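Cupin type-2 domain-containing protein (Ralstonia eutropha, PDB 2OPK) is of unknown function but adopts the small beta-barrel fold of the cupins and has been proposed to be a mannose-6-phosphate isomerase. Local coordinates at residues Ile37-Pro45 / His91-Gly99; Gln53-Ala64 / Glu100-Ala111. All coordinates share one frame; numbering follows the deposited sequence.

Overall arrangement
Contact 2 lies within the five-stranded sheet of the cupin barrel, where strands 54-61 and 102-109 pair, and contact 1 joins the end of that sheet to strand 91-96 of the three-stranded one. The centre of contact 2 is about 3 Å, and that of contact 1 about 10 Å, from the centre of the chain. Their centres are 12 Å apart, yet they meet directly: Ser38 N lies 2.8 Å from Thr102 O, and Asp97 OD2 lies 2.7 Å from Ser63 OG, both probable hydrogen bonds. An unidentified bound molecule, possibly from the crystallisation liquor, approaches the side chains of Val93 (about 4 Å) and Trp104 (about 3 Å), consistent with a pocket inside the barrel.

Contact 1: Ile37-Pro45 / His91-Gly99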
loop_
_atom_site.group_PDB
_atom_site.type_symbol
_atom_site.label_atom_id
_atom_site.label_comp_id
_atom_site.label_asym_id
_atom_site.label_seq_id
_atom_site.Cartn_x
_atom_site.Cartn_y
_atom_site.Cartn_z
ATOM N N ILE B 37 -7.830 9.501 -5.097
ATOM C CA ILE B 37 -9.091 9.800 -4.438
ATOM C C ILE B 37 -10.188 9.859 -5.496
ATOM O O ILE B 37 -10.185 10.754 -6.381
ATOM C CB ILE B 37 -9.047 11.148 -3.676
ATOM C CG1 ILE B 37 -7.811 11.234 -2.759
ATOM C CG2 ILE B 37 -10.331 11.370 -2.884
ATOM C CD1 ILE B 37 -7.785 10.225 -1.641
ATOM N N SER B 38 -11.110 8.899 -5.416
ATOM C CA SER B 38 -12.267 8.839 -6.280
ATOM C C SER B 38 -13.462 9.273 -5.486
ATOM O O SER B 38 -13.524 9.124 -4.256
ATOM C CB SER B 38 -12.505 7.420 -6.782
ATOM O OG SER B 38 -11.372 6.900 -7.454
ATOM N N ASN B 39 -14.420 9.821 -6.210
ATOM C CA ASN B 39 -15.715 10.206 -5.648
ATOM C C ASN B 39 -16.780 9.814 -6.659
ATOM O O ASN B 39 -17.496 10.676 -7.181
ATOM C CB ASN B 39 -15.781 11.709 -5.382
ATOM C CG ASN B 39 -15.112 12.090 -4.095
ATOM O OD1 ASN B 39 -15.687 11.904 -3.022
ATOM N ND2 ASN B 39 -13.890 12.648 -4.193
ATOM N N GLY B 40 -16.839 8.518 -6.971
ATOM C CA GLY B 40 -17.881 7.997 -7.846
ATOM C C GLY B 40 -17.610 7.978 -9.328
ATOM O O GLY B 40 -18.459 7.526 -10.096
ATOM N N GLN B 41 -16.421 8.383 -9.740
ATOM C CA GLN B 41 -16.074 8.365 -11.166
ATOM C C GLN B 41 -15.732 6.962 -11.631
ATOM O O GLN B 41 -15.334 6.107 -10.823
ATOM C CB GLN B 41 -14.876 9.287 -11.505
ATOM C CG GLN B 41 -15.042 10.721 -11.014
ATOM C CD GLN B 41 -14.496 10.932 -9.603
ATOM O OE1 GLN B 41 -14.066 9.982 -8.969
ATOM N NE2 GLN B 41 -14.564 12.160 -9.094
ATOM N N ALA B 42 -15.882 6.749 -12.943
ATOM C CA ALA B 42 -15.470 5.535 -13.604
ATOM C C ALA B 42 -14.680 5.909 -14.861
ATOM O O ALA B 42 -14.787 7.003 -15.343
ATOM C CB ALA B 42 -16.704 4.720 -13.977
ATOM N N SER B 43 -13.879 4.994 -15.390
ATOM C CA SER B 43 -13.191 5.225 -16.657
ATOM C C SER B 43 -14.214 5.578 -17.761
ATOM O O SER B 43 -15.270 4.959 -17.847
ATOM C CB SER B 43 -12.400 3.990 -17.064
ATOM O OG SER B 43 -11.363 3.756 -16.153
ATOM N N PRO B 44 -13.935 6.615 -18.571
ATOM C CA PRO B 44 -14.911 6.942 -19.622
ATOM C C PRO B 44 -15.099 5.826 -20.631
ATOM O O PRO B 44 -14.230 4.975 -20.787
ATOM C CB PRO B 44 -14.299 8.161 -20.326
ATOM C CG PRO B 44 -12.884 8.269 -19.860
ATOM C CD PRO B 44 -12.765 7.522 -18.567
ATOM N N PRO B 45 -16.240 5.812 -21.317
ATOM C CA PRO B 45 -16.447 4.801 -22.337
ATOM C C PRO B 45 -15.348 4.780 -23.394
ATOM O O PRO B 45 -14.876 5.834 -23.859
ATOM C CB PRO B 45 -17.783 5.212 -22.962
ATOM C CG PRO B 45 -18.476 5.994 -21.892
ATOM C CD PRO B 45 -17.402 6.711 -21.175
ATOM N N HIS B 91 -6.535 -2.192 -18.569
ATOM C CA HIS B 91 -7.558 -2.246 -17.550
ATOM C C HIS B 91 -8.330 -0.916 -17.476
ATOM O O HIS B 91 -7.939 0.107 -18.040
ATOM C CB HIS B 91 -6.951 -2.699 -16.196
ATOM C CG HIS B 91 -6.258 -1.607 -15.426
ATOM N ND1 HIS B 91 -5.022 -1.104 -15.776
ATOM C CD2 HIS B 91 -6.624 -0.948 -14.305
ATOM C CE1 HIS B 91 -4.674 -0.163 -14.921
ATOM N NE2 HIS B 91 -5.632 -0.043 -14.020
ATOM N N ARG B 92 -9.480 -0.974 -16.840
ATOM C CA ARG B 92 -10.313 0.189 -16.674
ATOM C C ARG B 92 -11.044 0.096 -15.353
ATOM O O ARG B 92 -11.181 -0.989 -14.809
ATOM C CB ARG B 92 -11.318 0.314 -17.831
ATOM C CG ARG B 92 -12.231 -0.908 -18.046
ATOM C CD ARG B 92 -13.189 -0.681 -19.226
ATOM N NE ARG B 92 -14.382 0.074 -18.829
ATOM C CZ ARG B 92 -14.568 1.388 -18.970
ATOM N NH1 ARG B 92 -13.690 2.172 -19.590
ATOM N NH2 ARG B 92 -15.704 1.910 -18.517
ATOM N N VAL B 93 -11.489 1.255 -14.854
ATOM C CA VAL B 93 -12.293 1.340 -13.661
ATOM C C VAL B 93 -13.751 1.299 -14.109
ATOM O O VAL B 93 -14.225 2.206 -14.792
ATOM C CB VAL B 93 -11.965 2.622 -12.857
ATOM C CG1 VAL B 93 -12.864 2.725 -11.649
ATOM C CG2 VAL B 93 -10.509 2.585 -12.436
ATOM N N ALA B 94 -14.441 0.207 -13.760
ATOM C CA ALA B 94 -15.836 0.035 -14.123
ATOM C C ALA B 94 -16.752 0.936 -13.253
ATOM O O ALA B 94 -17.739 1.478 -13.741
ATOM C CB ALA B 94 -16.212 -1.416 -13.998
ATOM N N TRP B 95 -16.412 1.109 -11.971
ATOM C CA TRP B 95 -17.165 2.014 -11.087
ATOM C C TRP B 95 -16.372 2.275 -9.817
ATOM O O TRP B 95 -15.460 1.523 -9.496
ATOM C CB TRP B 95 -18.550 1.439 -10.687
ATOM C CG TRP B 95 -18.483 0.292 -9.682
ATOM C CD1 TRP B 95 -18.488 0.398 -8.321
ATOM C CD2 TRP B 95 -18.375 -1.116 -9.972
ATOM N NE1 TRP B 95 -18.370 -0.848 -7.735
ATOM C CE2 TRP B 95 -18.302 -1.796 -8.722
ATOM C CE3 TRP B 95 -18.338 -1.871 -11.157
ATOM C CZ2 TRP B 95 -18.196 -3.173 -8.633
ATOM C CZ3 TRP B 95 -18.233 -3.241 -11.064
ATOM C CH2 TRP B 95 -18.166 -3.881 -9.816
ATOM N N THR B 96 -16.756 3.330 -9.096
ATOM C CA THR B 96 -16.282 3.599 -7.741
ATOM C C THR B 96 -17.498 3.886 -6.871
ATOM O O THR B 96 -18.543 4.230 -7.378
ATOM C CB THR B 96 -15.219 4.750 -7.634
ATOM O OG1 THR B 96 -15.728 6.000 -8.141
ATOM C CG2 THR B 96 -13.971 4.381 -8.396
ATOM N N ASP B 97 -17.323 3.747 -5.555
ATOM C CA ASP B 97 -18.375 3.948 -4.574
ATOM C C ASP B 97 -19.123 5.261 -4.808
ATOM O O ASP B 97 -18.504 6.348 -4.943
ATOM C CB ASP B 97 -17.774 3.922 -3.158
ATOM C CG ASP B 97 -18.787 3.618 -2.088
ATOM O OD1 ASP B 97 -19.696 4.448 -1.853
ATOM O OD2 ASP B 97 -18.644 2.550 -1.453
ATOM N N GLY B 98 -20.451 5.152 -4.870
ATOM C CA GLY B 98 -21.331 6.320 -5.070
ATOM C C GLY B 98 -21.748 7.083 -3.811
ATOM O O GLY B 98 -22.419 8.111 -3.903
ATOM N N GLY B 99 -21.355 6.586 -2.648
ATOM C CA GLY B 99 -21.761 7.148 -1.387
ATOM C C GLY B 99 -20.675 7.765 -0.566
ATOM O O GLY B 99 -20.971 8.506 0.358
HETATM O O HOH W 1 -15.864 6.835 -4.585
HETATM O O HOH W 2 -18.803 4.837 -10.653
#
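At an edge of the three-stranded sheet of the cupin barrel, Ser43 in the loop leaving strand 31-38 docks on Val93 of strand 91-96 through two bonds. Ser43 N donates to Val93 O (2.9 Å), while Ser43 OG, turned back beside its own backbone N (chi1 -66°), accepts a nearly straight bond from Val93 N at 2.8 Å. Arg92 then reaches along the loop, its chain bent at chi3. NH2 meets Ser43 O at 3.2 Å and NH1 meets Pro44 O at 3.1 Å; both oxygens sit at the guanidinium edge, yet each donor stands well above the carbonyl plane it addresses. NH1 also bonds to Phe47 O, so a single side chain gathers three loop carbonyls. Because 91-96 is an outermost strand of its sheet, this loop covers backbone edge that no further strand of the chain pairs with. Farther along, Ala42 CB rests on Ala94 O (3.4 Å), beside the classic bulge that Ala94 and Trp95 form opposite Gly65. Thr96 OG1 gives its proton to Gln41 O at 2.7 Å, and Thr96 CG2 packs against Ser38 OG (3.7 Å), itself bonded to Glu20 and to Trp104 NE1. A water whose oxygen is 2.8 Å from Gly40 O donates to that carbonyl. The same water accepts from Thr96 N, bridging the two backbones.

Contact 2: Gln53-Ala64 / Glu100-Ala111; sequences QDEWVMVVSGSA and EPTVWLAVHCDA
Strands 54-61 and 102-109 run antiparallel, their axes 4.6 Å apart at closest approach and their directions 171° apart, with paired backbone bonds at Asp54-Cys109, Trp56-Val107 and Met58-Leu105. The ladder ends in a classic bulge, where Val60 N and Ser61 N both donate to Val103 O. On the face carrying Val57, Val59 and Trp104, the indole is the main apolar surface. Val59 CG2 lies over its six-membered ring in a CH-pi contact, 4.0 Å from the centroid, and Thr102 CG2 covers the same face nearer the rim. Val57 CG2 reaches Trp104 CE3 at 3.5 Å, whereas Ala64 CB presses on Trp104 CH2 at 3.3 Å. The indole NE1 is bonded to Ser38 OG, which ties the ring's polar edge to strand 31-38.

Toward the other end of this face, Glu55 and His108 lie alongside each other, carboxylate and imidazole planes 38° apart. Glu55 extends fully (chi1 -176°), and its CD comes 3.5 Å from His108 CE1. A water lies between them, donating to Glu55 OE2 at 2.7 Å but bonded only weakly to His108 NE2, whose main partner is Glu34. A second water lies in the imidazole plane, 2.6 Å from His108 ND1, and donates to Asp54 O.

Trp56, Met58 and Leu105 project from the reverse face toward the second subunit, where Leu105 meets Leu105 of that copy. Asp54 OD2, bonded to His84 of its own chain, also forms a salt bridge with Arg28 of the second subunit. Within the five-stranded sheet the pair is central, flanked by strand 31-38 beside 102-109 and by strand 81-85 beside 54-61.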
loop_
_atom_site.group_PDB
_atom_site.type_symbol
_atom_site.label_atom_id
_atom_site.label_comp_id
_atom_site.label_asym_id
_atom_site.label_seq_id
_atom_site.Cartn_x
_atom_site.Cartn_y
_atom_site.Cartn_z
ATOM N N GLN B 53 4.949 0.433 -17.475
ATOM C CA GLN B 53 5.284 0.014 -16.107
ATOM C C GLN B 53 4.226 -0.950 -15.542
ATOM O O GLN B 53 3.071 -0.985 -15.992
ATOM C CB GLN B 53 5.353 1.229 -15.199
ATOM C CG GLN B 53 6.550 2.157 -15.375
ATOM C CD GLN B 53 6.569 3.235 -14.304
ATOM O OE1 GLN B 53 5.675 4.091 -14.244
ATOM N NE2 GLN B 53 7.576 3.187 -13.438
ATOM N N ASP B 54 4.634 -1.764 -14.568
ATOM C CA ASP B 54 3.674 -2.574 -13.807
ATOM C C ASP B 54 2.960 -1.615 -12.866
ATOM O O ASP B 54 3.514 -0.577 -12.522
ATOM C CB ASP B 54 4.383 -3.619 -12.957
ATOM C CG ASP B 54 4.719 -4.874 -13.716
ATOM O OD1 ASP B 54 4.758 -4.877 -14.964
ATOM O OD2 ASP B 54 4.901 -5.881 -13.022
ATOM N N GLU B 55 1.746 -1.964 -12.470
ATOM C CA GLU B 55 0.994 -1.247 -11.439
ATOM C C GLU B 55 0.469 -2.256 -10.426
ATOM O O GLU B 55 0.055 -3.365 -10.803
ATOM C CB GLU B 55 -0.171 -0.452 -12.039
ATOM C CG GLU B 55 -0.926 0.387 -10.987
ATOM C CD GLU B 55 -2.069 1.224 -11.543
ATOM O OE1 GLU B 55 -2.206 1.311 -12.799
ATOM O OE2 GLU B 55 -2.829 1.807 -10.712
ATOM N N TRP B 56 0.531 -1.884 -9.149
ATOM C CA TRP B 56 -0.021 -2.653 -8.039
ATOM C C TRP B 56 -0.959 -1.649 -7.383
ATOM O O TRP B 56 -0.541 -0.550 -7.044
ATOM C CB TRP B 56 1.091 -3.126 -7.080
ATOM C CG TRP B 56 0.525 -3.914 -5.916
ATOM C CD1 TRP B 56 0.334 -5.259 -5.860
ATOM C CD2 TRP B 56 0.019 -3.391 -4.682
ATOM N NE1 TRP B 56 -0.262 -5.607 -4.659
ATOM C CE2 TRP B 56 -0.474 -4.479 -3.931
ATOM C CE3 TRP B 56 -0.057 -2.110 -4.128
ATOM C CZ2 TRP B 56 -1.036 -4.323 -2.690
ATOM C CZ3 TRP B 56 -0.615 -1.967 -2.877
ATOM C CH2 TRP B 56 -1.091 -3.054 -2.178
ATOM N N VAL B 57 -2.225 -1.987 -7.227
ATOM C CA VAL B 57 -3.207 -1.002 -6.754
ATOM C C VAL B 57 -4.180 -1.652 -5.805
ATOM O O VAL B 57 -4.635 -2.770 -6.045
ATOM C CB VAL B 57 -3.948 -0.317 -7.951
ATOM C CG1 VAL B 57 -4.695 -1.347 -8.856
ATOM C CG2 VAL B 57 -4.887 0.755 -7.470
HETATM N N MSE B 58 -4.491 -0.946 -4.720
HETATM C CA MSE B 58 -5.374 -1.448 -3.697
HETATM C C MSE B 58 -6.401 -0.419 -3.253
HETATM O O MSE B 58 -6.086 0.756 -3.103
HETATM C CB MSE B 58 -4.548 -1.845 -2.465
HETATM C CG MSE B 58 -5.341 -2.580 -1.364
HETATM SE SE MSE B 58 -4.193 -3.092 0.166
HETATM C CE MSE B 58 -3.469 -1.486 0.471
ATOM N N VAL B 59 -7.608 -0.899 -2.975
ATOM C CA VAL B 59 -8.672 -0.058 -2.378
ATOM C C VAL B 59 -8.426 -0.069 -0.892
ATOM O O VAL B 59 -8.329 -1.132 -0.299
ATOM C CB VAL B 59 -10.074 -0.609 -2.655
ATOM C CG1 VAL B 59 -11.116 0.249 -1.969
ATOM C CG2 VAL B 59 -10.328 -0.699 -4.188
ATOM N N VAL B 60 -8.311 1.113 -0.302
ATOM C CA VAL B 60 -8.059 1.259 1.132
ATOM C C VAL B 60 -9.320 1.715 1.876
ATOM O O VAL B 60 -9.520 1.370 3.054
ATOM C CB VAL B 60 -6.871 2.228 1.368
ATOM C CG1 VAL B 60 -6.407 2.150 2.760
ATOM C CG2 VAL B 60 -5.700 1.835 0.501
ATOM N N SER B 61 -10.151 2.506 1.202
ATOM C CA SER B 61 -11.448 2.896 1.713
ATOM C C SER B 61 -12.395 3.034 0.545
ATOM O O SER B 61 -11.962 3.165 -0.593
ATOM C CB SER B 61 -11.407 4.203 2.506
ATOM O OG SER B 61 -10.936 5.265 1.692
ATOM N N GLY B 62 -13.702 2.990 0.829
ATOM C CA GLY B 62 -14.692 2.987 -0.256
ATOM C C GLY B 62 -14.768 1.639 -0.960
ATOM O O GLY B 62 -14.682 0.602 -0.322
ATOM N N SER B 63 -15.034 1.653 -2.254
ATOM C CA SER B 63 -15.239 0.421 -3.018
ATOM C C SER B 63 -15.168 0.718 -4.505
ATOM O O SER B 63 -15.334 1.868 -4.926
ATOM C CB SER B 63 -16.590 -0.260 -2.705
ATOM O OG SER B 63 -17.697 0.545 -3.073
ATOM N N ALA B 64 -14.959 -0.330 -5.292
ATOM C CA ALA B 64 -14.802 -0.183 -6.728
ATOM C C ALA B 64 -14.996 -1.491 -7.485
ATOM O O ALA B 64 -15.161 -2.567 -6.909
ATOM C CB ALA B 64 -13.354 0.389 -7.033
ATOM N N GLU B 100 -19.421 7.446 -0.866
ATOM C CA GLU B 100 -18.305 8.013 -0.131
ATOM C C GLU B 100 -17.058 8.002 -0.980
ATOM O O GLU B 100 -17.007 7.333 -2.039
ATOM C CB GLU B 100 -18.034 7.224 1.134
ATOM C CG GLU B 100 -17.647 5.762 0.912
ATOM C CD GLU B 100 -17.377 5.022 2.233
ATOM O OE1 GLU B 100 -16.677 5.584 3.096
ATOM O OE2 GLU B 100 -17.826 3.883 2.392
ATOM N N PRO B 101 -16.049 8.784 -0.548
ATOM C CA PRO B 101 -14.780 8.656 -1.276
ATOM C C PRO B 101 -14.188 7.246 -1.295
ATOM O O PRO B 101 -14.336 6.477 -0.347
ATOM C CB PRO B 101 -13.831 9.638 -0.539
ATOM C CG PRO B 101 -14.683 10.581 0.143
ATOM C CD PRO B 101 -15.981 9.831 0.496
ATOM N N THR B 102 -13.542 6.923 -2.406
ATOM C CA THR B 102 -12.786 5.715 -2.552
ATOM C C THR B 102 -11.319 6.171 -2.601
ATOM O O THR B 102 -10.919 6.922 -3.502
ATOM C CB THR B 102 -13.180 4.933 -3.806
ATOM O OG1 THR B 102 -14.528 4.481 -3.685
ATOM C CG2 THR B 102 -12.301 3.712 -3.984
ATOM N N VAL B 103 -10.554 5.767 -1.593
ATOM C CA VAL B 103 -9.124 6.073 -1.532
ATOM C C VAL B 103 -8.338 4.832 -1.884
ATOM O O VAL B 103 -8.568 3.758 -1.303
ATOM C CB VAL B 103 -8.684 6.564 -0.102
ATOM C CG1 VAL B 103 -7.191 6.858 -0.079
ATOM C CG2 VAL B 103 -9.512 7.787 0.323
ATOM N N TRP B 104 -7.404 4.983 -2.818
ATOM C CA TRP B 104 -6.564 3.885 -3.308
ATOM C C TRP B 104 -5.111 4.168 -3.009
ATOM O O TRP B 104 -4.720 5.322 -2.845
ATOM C CB TRP B 104 -6.602 3.774 -4.809
ATOM C CG TRP B 104 -7.933 3.832 -5.510
ATOM C CD1 TRP B 104 -8.746 4.896 -5.613
ATOM C CD2 TRP B 104 -8.555 2.770 -6.251
ATOM N NE1 TRP B 104 -9.849 4.581 -6.370
ATOM C CE2 TRP B 104 -9.760 3.275 -6.767
ATOM C CE3 TRP B 104 -8.216 1.439 -6.509
ATOM C CZ2 TRP B 104 -10.617 2.502 -7.560
ATOM C CZ3 TRP B 104 -9.047 0.669 -7.299
ATOM C CH2 TRP B 104 -10.244 1.192 -7.805
ATOM N N LEU B 105 -4.326 3.098 -2.990
ATOM C CA LEU B 105 -2.867 3.181 -2.915
ATOM C C LEU B 105 -2.376 2.490 -4.156
ATOM O O LEU B 105 -2.787 1.355 -4.437
ATOM C CB LEU B 105 -2.339 2.460 -1.677
ATOM C CG LEU B 105 -0.827 2.562 -1.469
ATOM C CD1 LEU B 105 -0.391 3.997 -1.138
ATOM C CD2 LEU B 105 -0.441 1.631 -0.355
ATOM N N ALA B 106 -1.543 3.178 -4.930
ATOM C CA ALA B 106 -1.075 2.667 -6.196
ATOM C C ALA B 106 0.444 2.758 -6.300
ATOM O O ALA B 106 1.050 3.760 -5.883
ATOM C CB ALA B 106 -1.751 3.406 -7.346
ATOM N N VAL B 107 1.047 1.695 -6.839
ATOM C CA VAL B 107 2.501 1.627 -7.020
ATOM C C VAL B 107 2.778 1.338 -8.481
ATOM O O VAL B 107 2.217 0.426 -9.057
ATOM C CB VAL B 107 3.187 0.573 -6.131
ATOM C CG1 VAL B 107 4.744 0.624 -6.246
ATOM C CG2 VAL B 107 2.745 0.735 -4.642
ATOM N N HIS B 108 3.627 2.174 -9.068
ATOM C CA HIS B 108 4.056 2.062 -10.433
ATOM C C HIS B 108 5.528 1.738 -10.422
ATOM O O HIS B 108 6.304 2.400 -9.763
ATOM C CB HIS B 108 3.778 3.395 -11.146
ATOM C CG HIS B 108 2.321 3.774 -11.166
ATOM N ND1 HIS B 108 1.442 3.334 -12.141
ATOM C CD2 HIS B 108 1.585 4.530 -10.311
ATOM C CE1 HIS B 108 0.237 3.819 -11.892
ATOM N NE2 HIS B 108 0.299 4.555 -10.795
ATOM N N CYS B 109 5.918 0.695 -11.135
ATOM C CA CYS B 109 7.305 0.295 -11.178
ATOM C C CYS B 109 7.663 -0.419 -12.479
ATOM O O CYS B 109 6.770 -0.764 -13.275
ATOM C CB CYS B 109 7.593 -0.606 -9.991
ATOM S SG CYS B 109 6.763 -2.162 -10.064
ATOM N N ASP B 110 8.960 -0.676 -12.677
ATOM C CA ASP B 110 9.470 -1.316 -13.906
ATOM C C ASP B 110 8.852 -2.673 -14.134
ATOM O O ASP B 110 8.504 -3.366 -13.169
ATOM C CB ASP B 110 11.003 -1.468 -13.864
ATOM C CG ASP B 110 11.737 -0.122 -13.891
ATOM O OD1 ASP B 110 11.208 0.864 -14.447
ATOM O OD2 ASP B 110 12.854 -0.044 -13.334
ATOM N N ALA B 111 8.697 -3.058 -15.398
ATOM C CA ALA B 111 8.206 -4.401 -15.715
ATOM C C ALA B 111 9.330 -5.396 -15.398
ATOM O O ALA B 111 9.084 -6.600 -15.230
ATOM C CB ALA B 111 7.802 -4.487 -17.146
HETATM O O HOH W 3 2.035 1.752 -14.106
HETATM O O HOH W 4 -2.878 4.495 -10.879
#